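Local coordinates for iota-carrageenase (Alteromonas sp., PDB 1H80), which hydrolyses the beta-1,4 linkages of iota-carrageenan, a sulfated galactan of red algal cell walls, from within the chain and with inversion of anomeric configuration, at residues I179-Q184 and F204-S209; D238-S243 and V261-V266; N21-D26 and L59-T64; H77-S82 and N110-G115; V162-R167 and N221-N226. One frame throughout, in Å; residues are numbered along the deposited sequence. Where two conformers were deposited one is given.

Contact 1: residues I179-Q184 and F204-S209; sequences IERIKQ and FRNLHS
E180 and R205 lie side by side and form a salt bridge: E180 OE1 is 2.6 Å from R205 NH2, met nearly along its C-O axis and within the guanidinium plane. R205 NE adds a weak second bond to the same oxygen, and a bridging water donates to it. The other ends are also satisfied, E180 OE2 by S146 and R205 NH1 by a salt bridge to D8. These are neighbouring coils of a right-handed parallel beta-helix. R205 N donates to I179 O at 3.0 Å, and R181 N to R205 O. At the corner, I182 N donates to N206 O (3.2 Å), after which H208 N to I182 O and Q184 N to H208 O (2.8 Å) follow. N206 OD1 accepts from R241, and Q184 OE1 is hydrogen-bonded to S159. K183 runs alongside H208, the bend at chi2 (61°) turning CD toward the ring; CE lies over its centre, 3.8 Å from the centroid, while H208 NE2 is hydrogen-bonded to S243 OG. On the inward face I179 CD1 packs against F204 CE1 at 3.6 Å. Both oxygens of the buried E180 carboxylate thus have partners, which with R205 close by would favour its charged form.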
# COMPACT_ATOMS: atom_id res chain seq x y z
N ILE A 179 7.35 6.22 -7.44
CA ILE A 179 6.01 6.55 -6.97
C ILE A 179 6.30 7.44 -5.78
O ILE A 179 6.86 6.99 -4.77
CB ILE A 179 5.25 5.28 -6.56
CG1 ILE A 179 5.03 4.42 -7.80
CG2 ILE A 179 3.92 5.66 -5.91
CD1 ILE A 179 4.45 3.06 -7.52
N GLU A 180 5.93 8.71 -5.88
CA GLU A 180 6.28 9.64 -4.82
C GLU A 180 5.33 10.79 -4.57
O GLU A 180 4.46 11.09 -5.37
CB GLU A 180 7.63 10.28 -5.15
CG GLU A 180 7.59 10.98 -6.51
CD GLU A 180 8.69 12.01 -6.70
OE1 GLU A 180 9.82 11.79 -6.24
OE2 GLU A 180 8.41 13.05 -7.35
N ARG A 181 5.54 11.44 -3.43
CA ARG A 181 4.77 12.61 -3.02
C ARG A 181 3.26 12.40 -3.08
O ARG A 181 2.56 13.07 -3.83
CB ARG A 181 5.15 13.80 -3.89
CG ARG A 181 6.63 14.15 -3.83
CD ARG A 181 6.96 15.31 -4.75
NE ARG A 181 6.27 16.53 -4.34
CZ ARG A 181 6.20 17.63 -5.09
NH1 ARG A 181 6.76 17.65 -6.29
NH2 ARG A 181 5.56 18.70 -4.64
N ILE A 182 2.78 11.47 -2.28
CA ILE A 182 1.36 11.19 -2.23
C ILE A 182 0.93 11.12 -0.78
O ILE A 182 1.63 10.59 0.07
CB ILE A 182 1.01 9.86 -2.93
CG1 ILE A 182 1.45 9.91 -4.40
CG2 ILE A 182 -0.49 9.61 -2.85
CD1 ILE A 182 1.34 8.59 -5.12
N LYS A 183 -0.23 11.71 -0.50
CA LYS A 183 -0.79 11.71 0.84
C LYS A 183 -2.18 11.14 0.71
O LYS A 183 -2.93 11.54 -0.18
CB LYS A 183 -0.87 13.13 1.40
CG LYS A 183 -1.73 13.28 2.65
CD LYS A 183 -1.20 12.45 3.81
CE LYS A 183 -2.14 12.52 5.01
NZ LYS A 183 -2.31 13.92 5.51
N GLN A 184 -2.52 10.18 1.56
CA GLN A 184 -3.84 9.59 1.54
C GLN A 184 -4.52 9.84 2.88
O GLN A 184 -3.95 9.58 3.93
CB GLN A 184 -3.77 8.08 1.29
CG GLN A 184 -5.14 7.42 1.21
CD GLN A 184 -5.08 6.03 0.62
OE1 GLN A 184 -4.21 5.73 -0.19
NE2 GLN A 184 -6.01 5.17 1.02
N PHE A 204 9.99 4.25 -3.85
CA PHE A 204 8.80 4.79 -3.18
C PHE A 204 9.33 5.90 -2.30
O PHE A 204 10.20 5.68 -1.46
CB PHE A 204 8.13 3.71 -2.32
CG PHE A 204 7.55 2.58 -3.12
CD1 PHE A 204 6.32 2.72 -3.74
CD2 PHE A 204 8.24 1.38 -3.25
CE1 PHE A 204 5.77 1.68 -4.48
CE2 PHE A 204 7.70 0.33 -3.99
CZ PHE A 204 6.46 0.48 -4.61
N ARG A 205 8.82 7.12 -2.48
CA ARG A 205 9.34 8.23 -1.70
C ARG A 205 8.31 9.27 -1.30
O ARG A 205 7.43 9.63 -2.08
CB ARG A 205 10.46 8.90 -2.52
CG ARG A 205 11.11 10.12 -1.90
CD ARG A 205 12.32 10.55 -2.74
NE ARG A 205 11.96 10.88 -4.11
CZ ARG A 205 12.83 10.95 -5.12
NH1 ARG A 205 14.11 10.70 -4.91
NH2 ARG A 205 12.41 11.27 -6.34
N ASN A 206 8.42 9.75 -0.07
CA ASN A 206 7.52 10.76 0.46
C ASN A 206 6.07 10.33 0.31
O ASN A 206 5.29 10.95 -0.43
CB ASN A 206 7.75 12.10 -0.25
CG ASN A 206 7.10 13.26 0.47
OD1 ASN A 206 6.34 13.07 1.43
ND2 ASN A 206 7.38 14.47 0.02
N LEU A 207 5.72 9.26 1.01
CA LEU A 207 4.37 8.71 0.98
C LEU A 207 3.84 8.75 2.40
O LEU A 207 4.55 8.42 3.34
CB LEU A 207 4.41 7.27 0.47
CG LEU A 207 5.04 7.09 -0.91
CD1 LEU A 207 5.07 5.60 -1.25
CD2 LEU A 207 4.23 7.86 -1.96
N HIS A 208 2.58 9.16 2.55
CA HIS A 208 1.98 9.26 3.87
C HIS A 208 0.54 8.79 3.79
O HIS A 208 -0.23 9.26 2.95
CB HIS A 208 2.05 10.71 4.34
CG HIS A 208 1.44 10.96 5.69
ND1 HIS A 208 1.37 12.21 6.25
CD2 HIS A 208 0.89 10.11 6.59
CE1 HIS A 208 0.80 12.13 7.43
NE2 HIS A 208 0.50 10.87 7.66
N SER A 209 0.18 7.85 4.65
CA SER A 209 -1.19 7.36 4.68
C SER A 209 -1.77 7.52 6.08
O SER A 209 -1.11 7.19 7.07
CB SER A 209 -1.26 5.89 4.27
OG SER A 209 -2.60 5.42 4.35
O HOH W 1 9.90 12.88 -3.92
O HOH W 2 3.40 12.65 1.20

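Contact 2: residues D238-S243 and V261-V266; sequences DNIRCS and VQVTNV
D238-N239-I240 runs parallel to T264-N265-V266, in register, with N239 N bonded to T264 O at 2.9 Å and I240 N to N265 O at 3.1 Å. Beyond this the two chains diverge, the axes of 240-243 and 261-266 standing 39° apart. The pairing belongs to successive coils of the parallel beta-helix, and N239 and N265 occupy equivalent corners, both with positive phi. Their side chains lie side by side in an asparagine row: they point the same way, with amide planes only 7° apart, and N265 ND2 lies 3.7 Å from N239 CB. N206 continues the row on the far side of N239. A water lies between the two amide oxygens and can donate to either. On the same outer side, T264 OG1 donates to D238 OD1 at 2.6 Å. The hydroxyl reaches this oxygen on its anti side, 32° out of the carboxylate plane, with OG1 set between the backbone N and carbonyl carbon of T264. Inside the coil, I240 CG1 comes only loosely to V263 CG1, at 4.5 Å. A second water ties the two polar pairs together, donating to D238 OD1 at 2.7 Å and accepting from N265 ND2 at 2.8 Å.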
# COMPACT_ATOMS: atom_id res chain seq x y z
N ASP A 238 11.94 5.80 0.77
CA ASP A 238 12.48 6.89 1.57
C ASP A 238 11.36 7.83 2.00
O ASP A 238 10.51 8.20 1.19
CB ASP A 238 13.52 7.67 0.75
CG ASP A 238 14.09 8.84 1.51
OD1 ASP A 238 14.55 8.65 2.66
OD2 ASP A 238 14.09 9.96 0.95
N ASN A 239 11.36 8.18 3.28
CA ASN A 239 10.36 9.07 3.84
C ASN A 239 8.95 8.51 3.69
O ASN A 239 8.13 9.02 2.92
CB ASN A 239 10.47 10.44 3.20
CG ASN A 239 9.60 11.48 3.88
OD1 ASN A 239 9.06 11.23 4.96
ND2 ASN A 239 9.47 12.64 3.26
N ILE A 240 8.68 7.44 4.43
CA ILE A 240 7.38 6.78 4.42
C ILE A 240 6.76 7.06 5.78
O ILE A 240 7.38 6.82 6.82
CB ILE A 240 7.53 5.27 4.21
CG1 ILE A 240 8.41 5.00 2.98
CG2 ILE A 240 6.17 4.63 4.07
CD1 ILE A 240 7.91 5.61 1.68
N ARG A 241 5.53 7.56 5.77
CA ARG A 241 4.87 7.93 7.01
C ARG A 241 3.47 7.39 7.22
O ARG A 241 2.72 7.17 6.27
CB ARG A 241 4.84 9.46 7.10
CG ARG A 241 6.17 10.12 6.77
CD ARG A 241 6.14 11.63 6.97
NE ARG A 241 5.20 12.32 6.09
CZ ARG A 241 5.37 12.49 4.78
NH1 ARG A 241 6.45 12.02 4.18
NH2 ARG A 241 4.46 13.15 4.07
N CYS A 242 3.13 7.17 8.48
CA CYS A 242 1.82 6.67 8.87
C CYS A 242 1.24 7.58 9.95
O CYS A 242 1.98 8.18 10.73
CB CYS A 242 1.93 5.23 9.42
SG CYS A 242 0.42 4.80 10.35
N SER A 243 -0.08 7.71 9.98
CA SER A 243 -0.76 8.50 11.00
C SER A 243 -2.10 7.82 11.25
O SER A 243 -2.82 7.49 10.31
CB SER A 243 -0.96 9.96 10.56
OG SER A 243 -1.77 10.06 9.40
N VAL A 261 15.12 -5.14 -0.05
CA VAL A 261 14.37 -3.91 0.14
C VAL A 261 15.14 -3.02 1.10
O VAL A 261 15.63 -3.48 2.13
CB VAL A 261 12.97 -4.17 0.76
CG1 VAL A 261 12.23 -2.85 0.95
CG2 VAL A 261 12.17 -5.11 -0.12
N GLN A 262 15.26 -1.75 0.76
CA GLN A 262 15.93 -0.80 1.63
C GLN A 262 14.98 0.35 1.88
O GLN A 262 14.43 0.93 0.94
CB GLN A 262 17.22 -0.26 1.03
CG GLN A 262 17.83 0.83 1.89
CD GLN A 262 19.14 1.35 1.34
OE1 GLN A 262 20.17 0.68 1.43
NE2 GLN A 262 19.10 2.54 0.76
N VAL A 263 14.77 0.67 3.15
CA VAL A 263 13.89 1.76 3.53
C VAL A 263 14.64 2.72 4.43
O VAL A 263 15.36 2.30 5.34
CB VAL A 263 12.65 1.24 4.29
CG1 VAL A 263 11.70 2.39 4.56
CG2 VAL A 263 11.95 0.16 3.49
N THR A 264 14.48 4.01 4.16
CA THR A 264 15.13 5.02 4.98
C THR A 264 14.11 6.07 5.38
O THR A 264 13.21 6.40 4.61
CB THR A 264 16.29 5.72 4.24
OG1 THR A 264 15.79 6.34 3.04
CG2 THR A 264 17.38 4.72 3.88
N ASN A 265 14.24 6.57 6.60
CA ASN A 265 13.36 7.61 7.12
C ASN A 265 11.89 7.21 7.18
O ASN A 265 11.09 7.60 6.33
CB ASN A 265 13.53 8.88 6.29
CG ASN A 265 12.79 10.06 6.87
OD1 ASN A 265 12.30 10.01 8.00
ND2 ASN A 265 12.69 11.14 6.09
N VAL A 266 11.56 6.43 8.20
CA VAL A 266 10.20 5.97 8.41
C VAL A 266 9.68 6.65 9.66
O VAL A 266 10.37 6.68 10.68
CB VAL A 266 10.15 4.44 8.62
CG1 VAL A 266 8.73 3.98 8.90
CG2 VAL A 266 10.72 3.74 7.40
O HOH W 3 14.26 11.08 3.77
O HOH W 4 9.40 10.17 7.57

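Contact 3: residues N21-D26 and L59-T64; sequences NYDLVD and LIPNGT
D23 OD1, which lies 3.6 Å from P61 CG across the contact, is gripped by two backbone N-H groups at the start of a short helix. D26 N donates to it almost straight, at 3.0 Å and 170°, from above the carboxylate plane, and V25 N adds a weak bond. D23 is therefore the N-cap of the helix 24-28. Its CG is anti to the backbone N (chi1 -180°), which brings CG to the P61 ring. From the helix, V25 CG2 presses on the same ring carbon, P61 CG, at 3.5 Å, a tight contact for two carbons.

The backbones are joined on both sides of D23. L59 N donates to Y22 O at 2.8 Å, and L24 N to L59 O at 2.9 Å with an angle of 175°, so the strand 20-23 pairs in parallel with 56-60 at the first turns of the beta-helix. L24 then turns its side chain inward alongside I60, CD2 lying 4.1 Å from I60 CG1. On the other side of 56-60, I60 is bonded through its backbone to R79 and E81.

Bonding between these segments ends with L24 N; P61, next in line, has no N-H to continue it, and the chain turns into the helix. Polar pairing passes to this weakly bonded helix start, whose N-H groups would tend to favour the charged D23 carboxylate.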
# COMPACT_ATOMS: atom_id res chain seq x y z
N ASN A 21 2.06 18.51 -27.24
CA ASN A 21 1.65 19.00 -25.92
C ASN A 21 0.17 19.32 -26.13
O ASN A 21 -0.18 20.26 -26.86
CB ASN A 21 2.39 20.28 -25.51
CG ASN A 21 3.73 20.01 -24.83
OD1 ASN A 21 4.31 20.91 -24.21
ND2 ASN A 21 4.24 18.79 -24.94
N TYR A 22 -0.71 18.53 -25.50
CA TYR A 22 -2.15 18.75 -25.63
C TYR A 22 -2.78 19.14 -24.30
O TYR A 22 -2.21 18.90 -23.24
CB TYR A 22 -2.86 17.48 -26.12
CG TYR A 22 -2.52 17.03 -27.52
CD1 TYR A 22 -2.37 17.96 -28.56
CD2 TYR A 22 -2.43 15.68 -27.83
CE1 TYR A 22 -2.13 17.53 -29.87
CE2 TYR A 22 -2.20 15.24 -29.13
CZ TYR A 22 -2.05 16.17 -30.14
OH TYR A 22 -1.83 15.73 -31.43
N ASP A 23 -3.96 19.74 -24.38
CA ASP A 23 -4.72 20.14 -23.21
C ASP A 23 -6.00 19.31 -23.26
O ASP A 23 -6.68 19.26 -24.29
CB ASP A 23 -5.04 21.64 -23.27
CG ASP A 23 -5.83 22.12 -22.07
OD1 ASP A 23 -7.00 21.73 -21.92
OD2 ASP A 23 -5.26 22.91 -21.27
N LEU A 24 -6.32 18.63 -22.16
CA LEU A 24 -7.49 17.77 -22.11
C LEU A 24 -8.80 18.47 -22.47
O LEU A 24 -9.64 17.90 -23.17
CB LEU A 24 -7.63 17.16 -20.71
CG LEU A 24 -8.82 16.21 -20.56
CD1 LEU A 24 -8.66 15.01 -21.49
CD2 LEU A 24 -8.92 15.76 -19.12
N VAL A 25 -8.96 19.70 -22.01
CA VAL A 25 -10.17 20.44 -22.28
C VAL A 25 -10.19 21.08 -23.66
O VAL A 25 -11.12 20.87 -24.44
CB VAL A 25 -10.39 21.54 -21.22
CG1 VAL A 25 -11.58 22.41 -21.60
CG2 VAL A 25 -10.63 20.90 -19.86
N ASP A 26 -9.16 21.84 -23.99
CA ASP A 26 -9.08 22.61 -25.24
C ASP A 26 -8.94 21.65 -26.44
O ASP A 26 -9.52 21.95 -27.52
CB ASP A 26 -7.88 23.55 -25.21
N LEU A 59 -1.94 17.99 -20.58
CA LEU A 59 -2.19 18.81 -19.42
C LEU A 59 -3.65 18.68 -19.04
O LEU A 59 -4.52 18.80 -19.89
CB LEU A 59 -1.90 20.29 -19.71
CG LEU A 59 -2.15 21.23 -18.52
CD1 LEU A 59 -1.15 20.95 -17.41
CD2 LEU A 59 -2.02 22.67 -18.98
N ILE A 60 -3.91 18.37 -17.77
CA ILE A 60 -5.28 18.30 -17.27
C ILE A 60 -5.38 19.61 -16.50
O ILE A 60 -4.82 19.75 -15.41
CB ILE A 60 -5.49 17.11 -16.32
CG1 ILE A 60 -5.32 15.80 -17.10
CG2 ILE A 60 -6.88 17.17 -15.70
CD1 ILE A 60 -5.60 14.55 -16.28
N PRO A 61 -6.08 20.60 -17.07
CA PRO A 61 -6.25 21.92 -16.46
C PRO A 61 -7.20 21.96 -15.28
O PRO A 61 -8.03 21.06 -15.11
CB PRO A 61 -6.73 22.76 -17.63
CG PRO A 61 -7.61 21.81 -18.35
CD PRO A 61 -6.82 20.51 -18.34
N ASN A 62 -7.08 23.01 -14.48
CA ASN A 62 -7.93 23.16 -13.31
C ASN A 62 -9.40 22.93 -13.61
O ASN A 62 -9.94 23.42 -14.60
CB ASN A 62 -7.72 24.54 -12.69
CG ASN A 62 -6.38 24.66 -12.01
OD1 ASN A 62 -5.90 23.69 -11.42
ND2 ASN A 62 -5.78 25.84 -12.06
N GLY A 63 -10.02 22.16 -12.73
CA GLY A 63 -11.42 21.82 -12.87
C GLY A 63 -11.68 20.51 -12.17
O GLY A 63 -10.76 19.93 -11.57
N THR A 64 -12.92 20.04 -12.23
CA THR A 64 -13.28 18.78 -11.60
C THR A 64 -13.62 17.79 -12.70
O THR A 64 -14.48 18.06 -13.55
CB THR A 64 -14.49 18.96 -10.67
OG1 THR A 64 -14.13 19.84 -9.60
CG2 THR A 64 -14.93 17.62 -10.10

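Contact 4: residues H77-S82 and N110-G115; sequences HIRVES and NFSFQG. With CA (calcium ion), chain C; NA (sodium ion), chain G.
H77 and R79 project from the same face of their strand and converge on one hydroxyl, S112 OG, which sits in the plane of both flat groups. H77 ND1 is 2.7 Å from S112 OG at the edge of the imidazole, the two sharing a hydrogen bond. R79 meets that oxygen end-on with two nitrogens, NH1 at 2.8 Å and NH2 at 3.2 Å. The arginine chain is folded back at chi2 (-61°), and its NH1 also donates to I78 O at 2.9 Å, approaching from above the carbonyl plane; I78 O takes Q114 N as well. One face of the guanidinium lies on Q114 CB, toward the rim, with the Q114 amide turned only 10° from it.

The opposite face of the sheet is apolar. I78 crosses F113 with CG2 over the ring, 4.1 Å from its centroid, while CD1 reaches F113 CD2. V80 CG2 comes to F113 CE1 at 3.6 Å. F100 and F135 meet the same ring from other strands.

Past the strand end the chain binds two metals: E81 holds a sodium ion through both carboxylate oxygens, and S82 binds a calcium ion, completed by N118, G119 and waters, through O (2.3 Å) and OG (2.5 Å). In-register parallel strands, with an aromatic and aliphatic interior behind a polar outer row, are characteristic of the right-handed parallel beta-helix of the pectate lyase-like clan.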
# COMPACT_ATOMS: atom_id res chain seq x y z
N HIS A 77 2.71 11.44 -21.04
CA HIS A 77 3.13 12.10 -19.82
C HIS A 77 2.08 13.11 -19.42
O HIS A 77 1.92 14.14 -20.06
CB HIS A 77 4.50 12.74 -20.06
CG HIS A 77 5.54 11.73 -20.42
ND1 HIS A 77 6.24 11.02 -19.48
CD2 HIS A 77 5.90 11.21 -21.62
CE1 HIS A 77 6.98 10.11 -20.07
NE2 HIS A 77 6.79 10.20 -21.37
N ILE A 78 1.35 12.76 -18.37
CA ILE A 78 0.27 13.59 -17.89
C ILE A 78 0.70 14.52 -16.77
O ILE A 78 1.36 14.10 -15.81
CB ILE A 78 -0.90 12.70 -17.40
CG1 ILE A 78 -1.42 11.87 -18.58
CG2 ILE A 78 -2.01 13.56 -16.80
CD1 ILE A 78 -2.45 10.83 -18.20
N ARG A 79 0.34 15.79 -16.91
CA ARG A 79 0.64 16.79 -15.91
C ARG A 79 -0.69 17.37 -15.49
O ARG A 79 -1.53 17.70 -16.33
CB ARG A 79 1.57 17.86 -16.47
CG ARG A 79 2.98 17.33 -16.74
CD ARG A 79 3.63 16.83 -15.44
NE ARG A 79 4.95 16.24 -15.65
CZ ARG A 79 5.18 14.99 -16.04
NH1 ARG A 79 4.18 14.14 -16.28
NH2 ARG A 79 6.43 14.58 -16.20
N VAL A 80 -0.89 17.48 -14.19
CA VAL A 80 -2.15 17.96 -13.65
C VAL A 80 -2.02 19.27 -12.90
O VAL A 80 -1.20 19.40 -12.00
CB VAL A 80 -2.74 16.89 -12.71
CG1 VAL A 80 -4.15 17.26 -12.30
CG2 VAL A 80 -2.69 15.52 -13.38
N GLU A 81 -2.85 20.25 -13.25
CA GLU A 81 -2.76 21.53 -12.55
C GLU A 81 -3.13 21.37 -11.08
O GLU A 81 -3.86 20.45 -10.69
CB GLU A 81 -3.61 22.59 -13.25
CG GLU A 81 -3.04 22.94 -14.62
CD GLU A 81 -3.57 24.25 -15.17
OE1 GLU A 81 -4.80 24.45 -15.16
OE2 GLU A 81 -2.75 25.08 -15.63
N SER A 82 -2.61 22.27 -10.26
CA SER A 82 -2.75 22.22 -8.81
C SER A 82 -4.12 22.32 -8.15
O SER A 82 -4.27 21.93 -6.99
CB SER A 82 -1.81 23.24 -8.18
OG SER A 82 -1.71 23.05 -6.78
N ASN A 110 7.60 4.08 -20.67
CA ASN A 110 7.82 5.53 -20.62
C ASN A 110 6.51 6.26 -20.35
O ASN A 110 5.90 6.83 -21.26
CB ASN A 110 8.42 6.02 -21.93
CG ASN A 110 9.55 5.14 -22.40
OD1 ASN A 110 10.39 4.71 -21.61
ND2 ASN A 110 9.59 4.87 -23.70
N PHE A 111 6.11 6.26 -19.09
CA PHE A 111 4.86 6.88 -18.71
C PHE A 111 5.00 7.69 -17.44
O PHE A 111 5.72 7.31 -16.53
CB PHE A 111 3.82 5.78 -18.49
CG PHE A 111 2.57 6.25 -17.82
CD1 PHE A 111 1.60 6.93 -18.53
CD2 PHE A 111 2.39 6.07 -16.45
CE1 PHE A 111 0.46 7.43 -17.90
CE2 PHE A 111 1.26 6.56 -15.80
CZ PHE A 111 0.30 7.24 -16.53
N SER A 112 4.33 8.84 -17.37
CA SER A 112 4.37 9.61 -16.14
C SER A 112 3.03 10.30 -15.91
O SER A 112 2.30 10.61 -16.86
CB SER A 112 5.52 10.63 -16.15
OG SER A 112 5.31 11.69 -17.06
N PHE A 113 2.69 10.48 -14.64
CA PHE A 113 1.44 11.12 -14.22
C PHE A 113 1.91 11.92 -13.02
O PHE A 113 2.20 11.36 -11.96
CB PHE A 113 0.42 10.05 -13.82
CG PHE A 113 -0.98 10.56 -13.71
CD1 PHE A 113 -1.33 11.51 -12.76
CD2 PHE A 113 -1.96 10.09 -14.57
CE1 PHE A 113 -2.64 11.97 -12.66
CE2 PHE A 113 -3.27 10.55 -14.48
CZ PHE A 113 -3.61 11.49 -13.52
N GLN A 114 1.99 13.23 -13.18
CA GLN A 114 2.49 14.07 -12.10
C GLN A 114 1.72 15.36 -11.88
O GLN A 114 1.36 16.05 -12.83
CB GLN A 114 3.96 14.37 -12.37
CG GLN A 114 4.69 15.11 -11.26
CD GLN A 114 6.18 15.15 -11.50
OE1 GLN A 114 6.80 14.13 -11.80
NE2 GLN A 114 6.77 16.33 -11.37
N GLY A 115 1.49 15.68 -10.62
CA GLY A 115 0.79 16.91 -10.30
C GLY A 115 1.78 18.06 -10.30
O GLY A 115 2.93 17.92 -9.87
CA CA C . -3.07 21.94 -4.99
NA NA G . -4.43 26.52 -16.41
O HOH W 5 -4.00 24.08 -5.01
O HOH W 6 -5.14 20.75 -4.48
O HOH W 7 -3.62 22.70 -2.60
O HOH W 8 -2.52 20.36 -3.08
O HOH W 9 -6.59 26.61 -15.69

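Contact 5: residues V162-R167 and N221-N226; sequences VDVTER and NLLMKN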
# COMPACT_ATOMS: atom_id res chain seq x y z
N VAL A 162 0.61 -2.09 -7.10
CA VAL A 162 1.79 -2.40 -7.91
C VAL A 162 1.62 -3.90 -8.12
O VAL A 162 2.26 -4.73 -7.47
CB VAL A 162 3.07 -2.09 -7.11
CG1 VAL A 162 4.29 -2.23 -8.01
CG2 VAL A 162 2.99 -0.66 -6.57
N ASP A 163 0.74 -4.22 -9.06
CA ASP A 163 0.32 -5.58 -9.34
C ASP A 163 0.93 -6.34 -10.51
O ASP A 163 1.82 -5.86 -11.22
CB ASP A 163 -1.20 -5.58 -9.52
CG ASP A 163 -1.88 -6.69 -8.74
OD1 ASP A 163 -1.30 -7.78 -8.63
OD2 ASP A 163 -3.01 -6.46 -8.26
N VAL A 164 0.42 -7.56 -10.68
CA VAL A 164 0.85 -8.44 -11.75
C VAL A 164 -0.32 -8.61 -12.70
O VAL A 164 -1.48 -8.36 -12.34
CB VAL A 164 1.27 -9.84 -11.21
CG1 VAL A 164 2.40 -9.69 -10.21
CG2 VAL A 164 0.08 -10.53 -10.56
N THR A 165 -0.03 -9.01 -13.93
CA THR A 165 -1.06 -9.25 -14.93
C THR A 165 -0.65 -10.45 -15.77
O THR A 165 0.53 -10.68 -15.99
CB THR A 165 -1.27 -8.03 -15.87
OG1 THR A 165 -0.06 -7.75 -16.58
CG2 THR A 165 -1.68 -6.82 -15.07
N GLU A 166 -1.64 -11.21 -16.21
CA GLU A 166 -1.39 -12.40 -17.02
C GLU A 166 -1.41 -12.11 -18.51
O GLU A 166 -2.30 -11.41 -19.01
CB GLU A 166 -2.44 -13.47 -16.71
N ARG A 167 -0.43 -12.65 -19.22
CA ARG A 167 -0.34 -12.51 -20.67
C ARG A 167 0.60 -13.56 -21.24
O ARG A 167 1.70 -13.78 -20.71
CB ARG A 167 0.14 -11.11 -21.06
CG ARG A 167 -0.13 -10.78 -22.52
CD ARG A 167 0.46 -9.44 -22.96
NE ARG A 167 1.92 -9.45 -22.92
CZ ARG A 167 2.65 -8.80 -22.02
NH1 ARG A 167 2.05 -8.07 -21.08
NH2 ARG A 167 3.97 -8.87 -22.06
N ASN A 221 -1.07 -11.90 -3.82
CA ASN A 221 -1.98 -12.09 -4.95
C ASN A 221 -1.97 -13.57 -5.33
O ASN A 221 -0.91 -14.14 -5.60
CB ASN A 221 -1.52 -11.26 -6.15
CG ASN A 221 -2.52 -11.29 -7.29
OD1 ASN A 221 -3.01 -12.35 -7.67
ND2 ASN A 221 -2.82 -10.12 -7.85
N LEU A 222 -3.15 -14.19 -5.35
CA LEU A 222 -3.28 -15.61 -5.68
C LEU A 222 -2.61 -16.00 -7.00
O LEU A 222 -2.06 -17.10 -7.11
CB LEU A 222 -4.76 -16.00 -5.73
N LEU A 223 -2.66 -15.11 -7.98
CA LEU A 223 -2.05 -15.38 -9.28
C LEU A 223 -0.58 -15.73 -9.12
O LEU A 223 -0.06 -16.60 -9.81
CB LEU A 223 -2.18 -14.16 -10.20
CG LEU A 223 -3.52 -13.94 -10.90
CD1 LEU A 223 -3.48 -12.63 -11.67
CD2 LEU A 223 -3.80 -15.10 -11.83
N MET A 224 0.10 -15.03 -8.21
CA MET A 224 1.52 -15.28 -8.01
C MET A 224 1.76 -16.66 -7.40
O MET A 224 2.82 -17.25 -7.61
CB MET A 224 2.12 -14.20 -7.12
CG MET A 224 1.90 -12.81 -7.69
SD MET A 224 2.92 -11.58 -6.90
CE MET A 224 2.33 -11.67 -5.23
N LYS A 225 0.79 -17.16 -6.66
CA LYS A 225 0.92 -18.47 -6.05
C LYS A 225 0.77 -19.54 -7.13
O LYS A 225 1.54 -20.49 -7.19
CB LYS A 225 -0.16 -18.66 -4.98
CG LYS A 225 -0.08 -20.00 -4.26
CD LYS A 225 -1.13 -20.10 -3.18
CE LYS A 225 -1.02 -21.42 -2.42
NZ LYS A 225 -2.01 -21.51 -1.32
N ASN A 226 -0.23 -19.36 -7.99
CA ASN A 226 -0.50 -20.30 -9.06
C ASN A 226 0.63 -20.36 -10.10
O ASN A 226 1.04 -21.44 -10.51
CB ASN A 226 -1.81 -19.95 -9.77
CG ASN A 226 -2.99 -19.89 -8.81
OD1 ASN A 226 -3.14 -20.75 -7.94
ND2 ASN A 226 -3.83 -18.87 -8.97
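V164 and M224 make the close part of this contact, the valine CG1 resting 3.8 Å from M224 SD and both valine methyls also touching M224 CG. V164 CG1 is anti to the carbonyl carbon (chi1 -59°), which leaves CG2 between N and the carbonyl carbon, tip to tip with N221. W173 and L171 of the neighbouring antiparallel strand touch the same valine, so the small apolar patch is buried. The rest is slacker. L223 CD1 stays 4.3 Å from V164 CG2 on a partly exposed flank, and the single polar link is weak. N221 ND2 donates to D163 OD1 at 2.9 Å with an angle of only 128°, the amide and carboxylate planes standing 75° apart. Each of these polar groups is gripped more firmly within its own segment. V164 N donates to D163 OD1 at 2.7 Å, on the anti side of the carboxylate. L223 N donates to N221 OD1 at 2.8 Å, which makes N221 the N-cap of the helix 222-227. The helix is thus laid against the hairpin of 160-167 and 170-175, which rises from the beta-helix. Apolar packing round V164, against M224 and L223, makes up much of the contact.

Contacts 1 to 4 are parallel pairings between coils of the same beta-helix, though contact 3 has one bridge only before its cap and proline. Contacts 4 and 5 are buried, while 1, 2 and 3 are partly buried. Contacts 1 and 2 are direct neighbours, since strands 202-210 and 231-243 pair, and the asparagine row N206-N239-N265 runs through both. Contacts 3 and 4 likewise adjoin through strands 56-60 and 76-80, but the centre of contact 3 lies about 29 Å from that of the chain, toward one end of the beta-helix. Contact 5 stands apart as a strand-helix packing, although V162 meets I179 and F204 of contact 1. Salt bridging marks contact 1, metal binding contact 4.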